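Local coordinates for McyG protein (Microcystis aeruginosa PCC 7806, PDB 4R0M) that binds phenylalanyl-adenylate in its adenylation domain, which probably uses ATP to activate an acid for loading onto the attached carrier domain in microcystin synthesis, at residues A[12-17]-A[195-200]; A[119-124]-A[145-150]; A[483-488]-A[517-522]. One frame throughout, in Å; residues are numbered along the deposited sequence.

Contact 1 of 3, residues A[12-17]-A[195-200]; sequences LEDNWR and THHNIL
The first turn of helix 196-210, an element of the adenylation domain that directly follows strand 190-195, is met here by the irregular N-terminal loop leading into helix 19-27. His197 has the largest share of the contact. Its CG stands anti to the backbone N (chi1 -168°), which sends the imidazole outward to the loop. The CB of Trp16 points away, yet with CG anti to its own carbonyl carbon the indole folds back, and its six-membered ring lies over one imidazole face. This is an offset stack: the planes are 16° apart and the centroids 4.2 Å. The overlap is toward the rims, with Trp16 CZ3 above the imidazole and 3.4 Å from His197 ND1.

Polar atoms lie in the plane of the imidazole at its edge: Asn15 O and water 1. His197 ND1 donates to Asn15 O at 3.1 Å, a weak bond because the N-H...O angle is bent to 122°. Water 1 lies 3.2 Å from His197 ND1 and donates to Arg17 O at 2.8 Å. Asp14 OD1 also approaches the imidazole edge, and its charge might favour protonation of His197.

The backbone carrying His197 is fixed by a capping box. Asn198 N donates to the N-cap side chain at Thr195 OG1 (2.9 Å), and Thr195 N returns a nearly straight bond to Asn198 OD1 (3.0 Å), approaching from above the carbonyl plane.

Farther along the helix, Leu200 CD1 reaches Arg17 O at 3.3 Å and also touches Arg17 CB. The extended arginine leads its guanidinium away to Thr25 OG1 in helix 19-27, while His196 ND1 bonds to Leu19 N at the start of that helix.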
loop_
_atom_site.group_PDB
_atom_site.type_symbol
_atom_site.label_atom_id
_atom_site.label_comp_id
_atom_site.label_asym_id
_atom_site.label_seq_id
_atom_site.Cartn_x
_atom_site.Cartn_y
_atom_site.Cartn_z
ATOM N N LEU A 12 -21.067 15.691 2.258
ATOM C CA LEU A 12 -20.592 15.799 0.875
ATOM C C LEU A 12 -21.723 15.656 -0.141
ATOM O O LEU A 12 -22.529 14.727 -0.062
ATOM C CB LEU A 12 -19.500 14.756 0.597
ATOM C CG LEU A 12 -18.760 14.802 -0.749
ATOM C CD1 LEU A 12 -17.761 15.951 -0.802
ATOM C CD2 LEU A 12 -18.063 13.478 -1.019
ATOM N N GLU A 13 -21.762 16.580 -1.099
ATOM C CA GLU A 13 -22.767 16.574 -2.161
ATOM C C GLU A 13 -22.500 15.456 -3.162
ATOM O O GLU A 13 -21.361 15.249 -3.583
ATOM C CB GLU A 13 -22.799 17.928 -2.876
ATOM C CG GLU A 13 -23.320 19.073 -2.016
ATOM C CD GLU A 13 -23.070 20.440 -2.629
ATOM O OE1 GLU A 13 -21.908 20.737 -2.990
ATOM O OE2 GLU A 13 -24.035 21.226 -2.736
ATOM N N ASP A 14 -23.562 14.742 -3.534
ATOM C CA ASP A 14 -23.467 13.603 -4.448
ATOM C C ASP A 14 -22.947 13.980 -5.834
ATOM O O ASP A 14 -23.446 14.911 -6.472
ATOM C CB ASP A 14 -24.821 12.893 -4.578
ATOM C CG ASP A 14 -25.033 11.825 -3.516
ATOM O OD1 ASP A 14 -24.037 11.306 -2.962
ATOM O OD2 ASP A 14 -26.206 11.494 -3.245
ATOM N N ASN A 15 -21.934 13.244 -6.277
ATOM C CA ASN A 15 -21.389 13.375 -7.619
ATOM C C ASN A 15 -21.635 12.081 -8.382
ATOM O O ASN A 15 -21.400 10.992 -7.853
ATOM C CB ASN A 15 -19.891 13.677 -7.552
ATOM C CG ASN A 15 -19.245 13.750 -8.922
ATOM O OD1 ASN A 15 -19.647 14.547 -9.771
ATOM N ND2 ASN A 15 -18.233 12.917 -9.142
ATOM N N TRP A 16 -22.113 12.199 -9.618
ATOM C CA TRP A 16 -22.448 11.021 -10.418
ATOM C C TRP A 16 -21.634 10.891 -11.676
ATOM O O TRP A 16 -22.124 10.425 -12.705
ATOM C CB TRP A 16 -23.944 10.983 -10.714
ATOM C CG TRP A 16 -24.776 10.737 -9.480
ATOM C CD1 TRP A 16 -25.689 11.602 -8.886
ATOM C CD2 TRP A 16 -24.781 9.534 -8.631
ATOM N NE1 TRP A 16 -26.246 11.032 -7.770
ATOM C CE2 TRP A 16 -25.747 9.795 -7.559
ATOM C CE3 TRP A 16 -24.109 8.315 -8.652
ATOM C CZ2 TRP A 16 -26.014 8.862 -6.567
ATOM C CZ3 TRP A 16 -24.385 7.385 -7.644
ATOM C CH2 TRP A 16 -25.315 7.654 -6.627
ATOM N N ARG A 17 -20.370 11.293 -11.592
ATOM C CA ARG A 17 -19.429 11.144 -12.693
ATOM C C ARG A 17 -18.945 9.700 -12.816
ATOM O O ARG A 17 -18.949 8.951 -11.840
ATOM C CB ARG A 17 -18.221 12.062 -12.484
ATOM C CG ARG A 17 -18.450 13.528 -12.811
ATOM C CD ARG A 17 -17.231 14.351 -12.419
ATOM N NE ARG A 17 -17.130 15.591 -13.184
ATOM C CZ ARG A 17 -16.480 15.717 -14.340
ATOM N NH1 ARG A 17 -15.860 14.678 -14.884
ATOM N NH2 ARG A 17 -16.448 16.892 -14.957
ATOM N N THR A 195 -16.562 0.679 -7.287
ATOM C CA THR A 195 -17.355 1.344 -8.311
ATOM C C THR A 195 -16.737 2.700 -8.639
ATOM O O THR A 195 -15.865 3.181 -7.905
ATOM C CB THR A 195 -18.811 1.542 -7.840
ATOM O OG1 THR A 195 -18.828 2.400 -6.693
ATOM C CG2 THR A 195 -19.444 0.207 -7.475
ATOM N N HIS A 196 -17.182 3.307 -9.740
ATOM C CA HIS A 196 -16.821 4.687 -10.072
ATOM C C HIS A 196 -17.179 5.591 -8.931
ATOM O O HIS A 196 -16.389 6.449 -8.531
ATOM C CB HIS A 196 -17.559 5.167 -11.320
ATOM C CG HIS A 196 -17.355 4.297 -12.533
ATOM N ND1 HIS A 196 -16.424 4.563 -13.465
ATOM C CD2 HIS A 196 -18.017 3.146 -12.955
ATOM C CE1 HIS A 196 -16.478 3.628 -14.432
ATOM N NE2 HIS A 196 -17.453 2.762 -14.119
ATOM N N HIS A 197 -18.383 5.391 -8.396
ATOM C CA HIS A 197 -18.903 6.203 -7.302
ATOM C C HIS A 197 -18.094 6.055 -6.044
ATOM O O HIS A 197 -17.900 7.034 -5.328
ATOM C CB HIS A 197 -20.373 5.889 -7.046
ATOM C CG HIS A 197 -21.057 6.882 -6.133
ATOM N ND1 HIS A 197 -21.257 8.168 -6.482
ATOM C CD2 HIS A 197 -21.592 6.733 -4.856
ATOM C CE1 HIS A 197 -21.885 8.811 -5.481
ATOM N NE2 HIS A 197 -22.090 7.933 -4.485
ATOM N N ASN A 198 -17.617 4.837 -5.768
ATOM C CA ASN A 198 -16.684 4.595 -4.658
ATOM C C ASN A 198 -15.439 5.464 -4.782
ATOM O O ASN A 198 -15.098 6.214 -3.868
ATOM C CB ASN A 198 -16.251 3.117 -4.595
ATOM C CG ASN A 198 -17.330 2.190 -4.048
ATOM O OD1 ASN A 198 -17.428 1.033 -4.465
ATOM N ND2 ASN A 198 -18.134 2.683 -3.110
ATOM N N ILE A 199 -14.776 5.356 -5.931
ATOM C CA ILE A 199 -13.502 6.025 -6.187
ATOM C C ILE A 199 -13.644 7.552 -6.189
ATOM O O ILE A 199 -12.890 8.254 -5.508
ATOM C CB ILE A 199 -12.872 5.523 -7.512
ATOM C CG1 ILE A 199 -12.533 4.031 -7.404
ATOM C CG2 ILE A 199 -11.627 6.328 -7.868
ATOM C CD1 ILE A 199 -12.415 3.314 -8.734
ATOM N N LEU A 200 -14.626 8.052 -6.934
ATOM C CA LEU A 200 -14.816 9.494 -7.090
ATOM C C LEU A 200 -15.383 10.174 -5.848
ATOM O O LEU A 200 -15.225 11.382 -5.671
ATOM C CB LEU A 200 -15.638 9.810 -8.344
ATOM C CG LEU A 200 -14.939 9.362 -9.634
ATOM C CD1 LEU A 200 -15.827 9.573 -10.848
ATOM C CD2 LEU A 200 -13.594 10.058 -9.813
HETATM O O HOH W 1 -19.664 9.006 -9.170
#

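Contact 2 of 3, residues A[119-124]-A[145-150]; sequences VWKILD and SHLEGW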
loop_
_atom_site.group_PDB
_atom_site.type_symbol
_atom_site.label_atom_id
_atom_site.label_comp_id
_atom_site.label_asym_id
_atom_site.label_seq_id
_atom_site.Cartn_x
_atom_site.Cartn_y
_atom_site.Cartn_z
ATOM N N VAL A 119 -6.249 -15.941 -8.437
ATOM C CA VAL A 119 -7.151 -14.926 -8.975
ATOM C C VAL A 119 -7.625 -15.335 -10.371
ATOM O O VAL A 119 -8.813 -15.226 -10.685
ATOM C CB VAL A 119 -6.484 -13.528 -8.992
ATOM C CG1 VAL A 119 -7.322 -12.521 -9.767
ATOM C CG2 VAL A 119 -6.245 -13.037 -7.572
ATOM N N TRP A 120 -6.693 -15.826 -11.188
ATOM C CA TRP A 120 -6.993 -16.318 -12.536
ATOM C C TRP A 120 -8.057 -17.383 -12.529
ATOM O O TRP A 120 -8.941 -17.387 -13.389
ATOM C CB TRP A 120 -5.718 -16.830 -13.196
ATOM C CG TRP A 120 -5.871 -17.320 -14.616
ATOM C CD1 TRP A 120 -5.942 -16.558 -15.779
ATOM C CD2 TRP A 120 -5.939 -18.715 -15.072
ATOM N NE1 TRP A 120 -6.059 -17.360 -16.888
ATOM C CE2 TRP A 120 -6.063 -18.663 -16.536
ATOM C CE3 TRP A 120 -5.917 -19.954 -14.441
ATOM C CZ2 TRP A 120 -6.158 -19.814 -17.307
ATOM C CZ3 TRP A 120 -6.015 -21.107 -15.229
ATOM C CH2 TRP A 120 -6.132 -21.035 -16.626
ATOM N N LYS A 121 -7.983 -18.287 -11.554
ATOM C CA LYS A 121 -8.976 -19.353 -11.401
ATOM C C LYS A 121 -10.314 -18.819 -10.883
ATOM O O LYS A 121 -11.375 -19.240 -11.346
ATOM C CB LYS A 121 -8.440 -20.467 -10.492
ATOM C CG LYS A 121 -7.349 -21.306 -11.142
ATOM C CD LYS A 121 -6.610 -22.184 -10.141
ATOM C CE LYS A 121 -5.456 -22.914 -10.815
ATOM N NZ LYS A 121 -4.837 -23.949 -9.938
ATOM N N ILE A 122 -10.254 -17.885 -9.935
ATOM C CA ILE A 122 -11.454 -17.253 -9.381
ATOM C C ILE A 122 -12.269 -16.514 -10.457
ATOM O O ILE A 122 -13.501 -16.517 -10.418
ATOM C CB ILE A 122 -11.099 -16.309 -8.202
ATOM C CG1 ILE A 122 -10.642 -17.127 -6.989
ATOM C CG2 ILE A 122 -12.284 -15.433 -7.809
ATOM C CD1 ILE A 122 -9.840 -16.342 -5.971
ATOM N N LEU A 123 -11.572 -15.917 -11.424
ATOM C CA LEU A 123 -12.200 -15.081 -12.452
ATOM C C LEU A 123 -12.508 -15.809 -13.767
ATOM O O LEU A 123 -12.781 -15.167 -14.785
ATOM C CB LEU A 123 -11.333 -13.848 -12.736
ATOM C CG LEU A 123 -11.035 -12.850 -11.615
ATOM C CD1 LEU A 123 -10.148 -11.735 -12.143
ATOM C CD2 LEU A 123 -12.313 -12.280 -11.022
ATOM N N ASP A 124 -12.471 -17.142 -13.729
ATOM C CA ASP A 124 -12.760 -18.000 -14.891
ATOM C C ASP A 124 -11.875 -17.709 -16.111
ATOM O O ASP A 124 -12.372 -17.366 -17.186
ATOM C CB ASP A 124 -14.255 -17.951 -15.265
ATOM C CG ASP A 124 -15.158 -18.519 -14.174
ATOM O OD1 ASP A 124 -14.836 -19.593 -13.613
ATOM O OD2 ASP A 124 -16.203 -17.896 -13.886
ATOM N N SER A 145 3.007 -25.097 -15.927
ATOM C CA SER A 145 1.988 -25.529 -14.969
ATOM C C SER A 145 0.711 -25.998 -15.667
ATOM O O SER A 145 -0.312 -26.213 -15.015
ATOM C CB SER A 145 1.680 -24.416 -13.962
ATOM O OG SER A 145 2.769 -24.221 -13.076
ATOM N N HIS A 146 0.785 -26.149 -16.990
ATOM C CA HIS A 146 -0.306 -26.691 -17.815
ATOM C C HIS A 146 -1.653 -26.081 -17.524
ATOM O O HIS A 146 -2.641 -26.787 -17.315
ATOM C CB HIS A 146 -0.362 -28.215 -17.698
ATOM C CG HIS A 146 0.777 -28.918 -18.392
ATOM N ND1 HIS A 146 2.031 -28.921 -17.906
ATOM C CD2 HIS A 146 0.811 -29.654 -19.575
ATOM C CE1 HIS A 146 2.830 -29.618 -18.736
ATOM N NE2 HIS A 146 2.083 -30.066 -19.755
ATOM N N LEU A 147 -1.694 -24.752 -17.517
ATOM C CA LEU A 147 -2.911 -24.017 -17.199
ATOM C C LEU A 147 -3.733 -23.788 -18.464
ATOM O O LEU A 147 -3.313 -23.070 -19.377
ATOM C CB LEU A 147 -2.569 -22.700 -16.490
ATOM C CG LEU A 147 -1.724 -22.853 -15.214
ATOM C CD1 LEU A 147 -0.997 -21.563 -14.860
ATOM C CD2 LEU A 147 -2.563 -23.354 -14.041
ATOM N N GLU A 148 -4.903 -24.423 -18.508
ATOM C CA GLU A 148 -5.746 -24.462 -19.700
ATOM C C GLU A 148 -6.389 -23.106 -20.011
ATOM O O GLU A 148 -7.111 -22.546 -19.182
ATOM C CB GLU A 148 -6.818 -25.544 -19.533
ATOM C CG GLU A 148 -7.545 -25.941 -20.809
ATOM C CD GLU A 148 -8.606 -27.006 -20.576
ATOM O OE1 GLU A 148 -9.036 -27.193 -19.415
ATOM O OE2 GLU A 148 -9.014 -27.661 -21.560
ATOM N N GLY A 149 -6.115 -22.591 -21.210
ATOM C CA GLY A 149 -6.680 -21.321 -21.669
ATOM C C GLY A 149 -5.866 -20.099 -21.280
ATOM O O GLY A 149 -6.312 -18.965 -21.466
ATOM N N TRP A 150 -4.673 -20.341 -20.738
ATOM C CA TRP A 150 -3.740 -19.295 -20.324
ATOM C C TRP A 150 -3.353 -18.451 -21.501
ATOM O O TRP A 150 -2.734 -18.939 -22.451
ATOM C CB TRP A 150 -2.505 -19.952 -19.721
ATOM C CG TRP A 150 -1.552 -19.049 -18.973
ATOM C CD1 TRP A 150 -0.365 -18.492 -19.443
ATOM C CD2 TRP A 150 -1.648 -18.609 -17.571
ATOM N NE1 TRP A 150 0.251 -17.754 -18.466
ATOM C CE2 TRP A 150 -0.465 -17.781 -17.319
ATOM C CE3 TRP A 150 -2.567 -18.803 -16.543
ATOM C CZ2 TRP A 150 -0.230 -17.185 -16.087
ATOM C CZ3 TRP A 150 -2.319 -18.197 -15.302
ATOM C CH2 TRP A 150 -1.179 -17.409 -15.082
HETATM O O HOH W 2 -5.772 -16.341 -19.811
#
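Trp120 and Trp150 meet edge to face, their planes inclined at 60°. The six-membered ring of Trp150 brings its edge to one face of Trp120, and the distance from its centroid to that of the Trp120 five-membered ring is 4.6 Å. Trp150 CE3 sits over the middle of the indole, 3.5 Å from Trp120 CE2, and CZ3 follows it toward CD2 and CG. Both side chains have CG anti to the backbone N; for Trp120 (chi1 -178°) this directs the ring out from the last turns of helix 111-122 toward residues 145-150.

The rim of Trp120 is lined by backbone. Glu148 O lies near the ring plane at 3.1 Å from Trp120 CH2, and Gly149 C stands beside CZ2. Leu147 CB approaches Trp120 CH2 obliquely at 3.9 Å, while Leu147 CD1 turns to a face of Trp150, so this leucine touches both indoles. At the pyrrole edge, Trp120 NE1 donates in plane to water 2 at 3.1 Å. The same water lies 3.1 Å from Gly149 O and can donate to it. The other indole nitrogen, Trp150 NE1, is satisfied by Ile138 O of helix 135-144.

Residues 147-150 form a type II beta turn, closed by a weak bond from Trp150 N to Leu147 O (3.3 Å). Gly149 has phi 88°, where a CB would press on the Glu148 carbonyl oxygen. Trp120 also serves the end of its own helix: its O accepts from Asn125 N in a Schellman motif with Asp124 as C-prime residue. Both indoles rest on Ile128 of strand 128-130, so the pair joins a helix end to the turn completing the beta-alpha-beta connection between parallel strands 128-130 and 152-154.

Contact 3 of 3, residues A[483-488]-A[517-522]; sequences IITFSP and YVIPLE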
loop_
_atom_site.group_PDB
_atom_site.type_symbol
_atom_site.label_atom_id
_atom_site.label_comp_id
_atom_site.label_asym_id
_atom_site.label_seq_id
_atom_site.Cartn_x
_atom_site.Cartn_y
_atom_site.Cartn_z
ATOM N N ILE A 483 8.391 -13.431 19.357
ATOM C CA ILE A 483 9.291 -13.820 18.276
ATOM C C ILE A 483 9.644 -12.602 17.431
ATOM O O ILE A 483 8.773 -11.818 17.053
ATOM C CB ILE A 483 8.704 -14.958 17.400
ATOM C CG1 ILE A 483 8.509 -16.237 18.223
ATOM C CG2 ILE A 483 9.621 -15.280 16.227
ATOM C CD1 ILE A 483 7.207 -16.293 18.993
ATOM N N ILE A 484 10.936 -12.457 17.155
ATOM C CA ILE A 484 11.447 -11.357 16.358
ATOM C C ILE A 484 12.189 -11.893 15.135
ATOM O O ILE A 484 13.125 -12.684 15.258
ATOM C CB ILE A 484 12.348 -10.425 17.203
ATOM C CG1 ILE A 484 11.478 -9.539 18.103
ATOM C CG2 ILE A 484 13.248 -9.573 16.315
ATOM C CD1 ILE A 484 12.214 -8.896 19.259
ATOM N N THR A 485 11.739 -11.471 13.958
ATOM C CA THR A 485 12.411 -11.798 12.710
ATOM C C THR A 485 12.968 -10.523 12.102
ATOM O O THR A 485 12.365 -9.456 12.221
ATOM C CB THR A 485 11.463 -12.475 11.704
ATOM O OG1 THR A 485 10.309 -11.650 11.501
ATOM C CG2 THR A 485 11.023 -13.846 12.216
ATOM N N PHE A 486 14.125 -10.639 11.459
ATOM C CA PHE A 486 14.808 -9.493 10.878
ATOM C C PHE A 486 15.702 -9.938 9.724
ATOM O O PHE A 486 15.900 -11.132 9.507
ATOM C CB PHE A 486 15.636 -8.769 11.951
ATOM C CG PHE A 486 16.946 -9.437 12.263
ATOM C CD1 PHE A 486 16.994 -10.570 13.070
ATOM C CD2 PHE A 486 18.137 -8.935 11.748
ATOM C CE1 PHE A 486 18.201 -11.188 13.354
ATOM C CE2 PHE A 486 19.347 -9.552 12.025
ATOM C CZ PHE A 486 19.379 -10.679 12.831
ATOM N N SER A 487 16.232 -8.967 8.986
ATOM C CA SER A 487 17.236 -9.231 7.967
ATOM C C SER A 487 18.507 -8.460 8.310
ATOM O O SER A 487 18.431 -7.286 8.681
ATOM C CB SER A 487 16.722 -8.833 6.584
ATOM O OG SER A 487 17.633 -9.221 5.572
ATOM N N PRO A 488 19.678 -9.119 8.206
ATOM C CA PRO A 488 20.943 -8.479 8.571
ATOM C C PRO A 488 21.394 -7.443 7.547
ATOM O O PRO A 488 21.220 -7.642 6.341
ATOM C CB PRO A 488 21.943 -9.647 8.613
ATOM C CG PRO A 488 21.130 -10.896 8.502
ATOM C CD PRO A 488 19.883 -10.510 7.772
ATOM N N TYR A 517 12.811 -16.132 20.515
ATOM C CA TYR A 517 13.603 -16.445 19.326
ATOM C C TYR A 517 13.860 -15.203 18.480
ATOM O O TYR A 517 12.975 -14.363 18.310
ATOM C CB TYR A 517 12.910 -17.513 18.475
ATOM C CG TYR A 517 12.580 -18.792 19.214
ATOM C CD1 TYR A 517 13.543 -19.788 19.387
ATOM C CD2 TYR A 517 11.304 -19.008 19.735
ATOM C CE1 TYR A 517 13.243 -20.962 20.062
ATOM C CE2 TYR A 517 10.994 -20.178 20.411
ATOM C CZ TYR A 517 11.967 -21.151 20.570
ATOM O OH TYR A 517 11.664 -22.313 21.240
ATOM N N VAL A 518 15.080 -15.095 17.961
ATOM C CA VAL A 518 15.451 -14.024 17.040
ATOM C C VAL A 518 16.047 -14.655 15.786
ATOM O O VAL A 518 17.160 -15.185 15.815
ATOM C CB VAL A 518 16.449 -13.021 17.667
ATOM C CG1 VAL A 518 16.765 -11.894 16.694
ATOM C CG2 VAL A 518 15.901 -12.446 18.964
ATOM N N ILE A 519 15.298 -14.591 14.687
ATOM C CA ILE A 519 15.657 -15.298 13.458
ATOM C C ILE A 519 16.073 -14.354 12.324
ATOM O O ILE A 519 15.257 -13.567 11.833
ATOM C CB ILE A 519 14.504 -16.201 12.966
ATOM C CG1 ILE A 519 13.893 -16.991 14.132
ATOM C CG2 ILE A 519 14.996 -17.130 11.862
ATOM C CD1 ILE A 519 12.421 -17.302 13.968
ATOM N N PRO A 520 17.352 -14.431 11.907
ATOM C CA PRO A 520 17.833 -13.726 10.721
ATOM C C PRO A 520 17.219 -14.312 9.456
ATOM O O PRO A 520 16.989 -15.524 9.379
ATOM C CB PRO A 520 19.344 -13.990 10.738
ATOM C CG PRO A 520 19.660 -14.372 12.143
ATOM C CD PRO A 520 18.448 -15.111 12.617
ATOM N N LEU A 521 16.953 -13.453 8.479
ATOM C CA LEU A 521 16.349 -13.881 7.225
ATOM C C LEU A 521 16.962 -13.210 6.008
ATOM O O LEU A 521 17.339 -12.036 6.050
ATOM C CB LEU A 521 14.838 -13.641 7.243
ATOM C CG LEU A 521 13.966 -14.808 7.702
ATOM C CD1 LEU A 521 12.544 -14.332 7.956
ATOM C CD2 LEU A 521 13.982 -15.933 6.674
ATOM N N GLU A 522 17.069 -13.978 4.927
ATOM C CA GLU A 522 17.455 -13.438 3.627
ATOM C C GLU A 522 16.357 -12.500 3.140
ATOM O O GLU A 522 15.167 -12.812 3.252
ATOM C CB GLU A 522 17.727 -14.556 2.605
ATOM C CG GLU A 522 16.898 -15.826 2.773
ATOM C CD GLU A 522 17.445 -16.764 3.843
ATOM O OE1 GLU A 522 16.709 -17.040 4.816
ATOM O OE2 GLU A 522 18.606 -17.221 3.718
#
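Phe486 takes the crowded first torsion, CG between the backbone N and the carbonyl carbon (chi1 79°), which lays its ring beside Pro520 on the neighbouring strand. The two strands are parallel members of a beta-alpha-beta unit whose helix is 498-511, in the small C-terminal subdomain of this adenylation enzyme. Pro520 CA sits over the phenyl face, 4.1 Å from the centroid and 28° off the normal, a CH-pi contact. The ring's CE1 touches Pro520 CG at 3.7 Å, and Phe486 CE1 meets Val518 CG1 at the same 3.7 Å. An alanine in place of Phe486 would remove the ring that covers Pro520 and Val518, and would probably loosen the packing against Val499 and Ile503 of helix 498-511.

A parallel ladder sets the register. Ile484 N donates to Tyr517 O at 3.0 Å, almost along the C=O axis, and Ile484 O accepts from Ile519 N at 2.9 Å. Phe486 N then reaches Ile519 O at 3.2 Å from above the carbonyl plane; the next bond, from Leu521 N to Phe486 O, is weak. On the opposite face, toward helix 536-545, Ile519 CD1 lies 4.1 Å from Thr485 CG2 and also touches Ile483 CG2. Past the ladder, Ser487 OG, anti to its backbone N (chi1 -174°), donates to Leu521 O at 2.9 Å.

Overall arrangement
From the N terminus, the chain first passes through residues 12-17, whose partner, the start of helix 196-210, comes 178 residues later in the chain; that pairing, contact 1, closes the longest loop. Contact 2 (119-124 with 145-150) opens and closes within this span, 21 residues apart, joining helix 111-122 to the turn before strand 152-154 at the surface. The two do not touch, their nearest atoms being about 14 Å apart. Contact 3 (483-488 with 517-522) follows in series and crosses neither, pairing strands 479-486 and 517-520 and closing a loop of 28 intervening residues that contains helix 498-511. Its centre lies about 45 Å from that of contact 1, on the opposite side of the chain's centre.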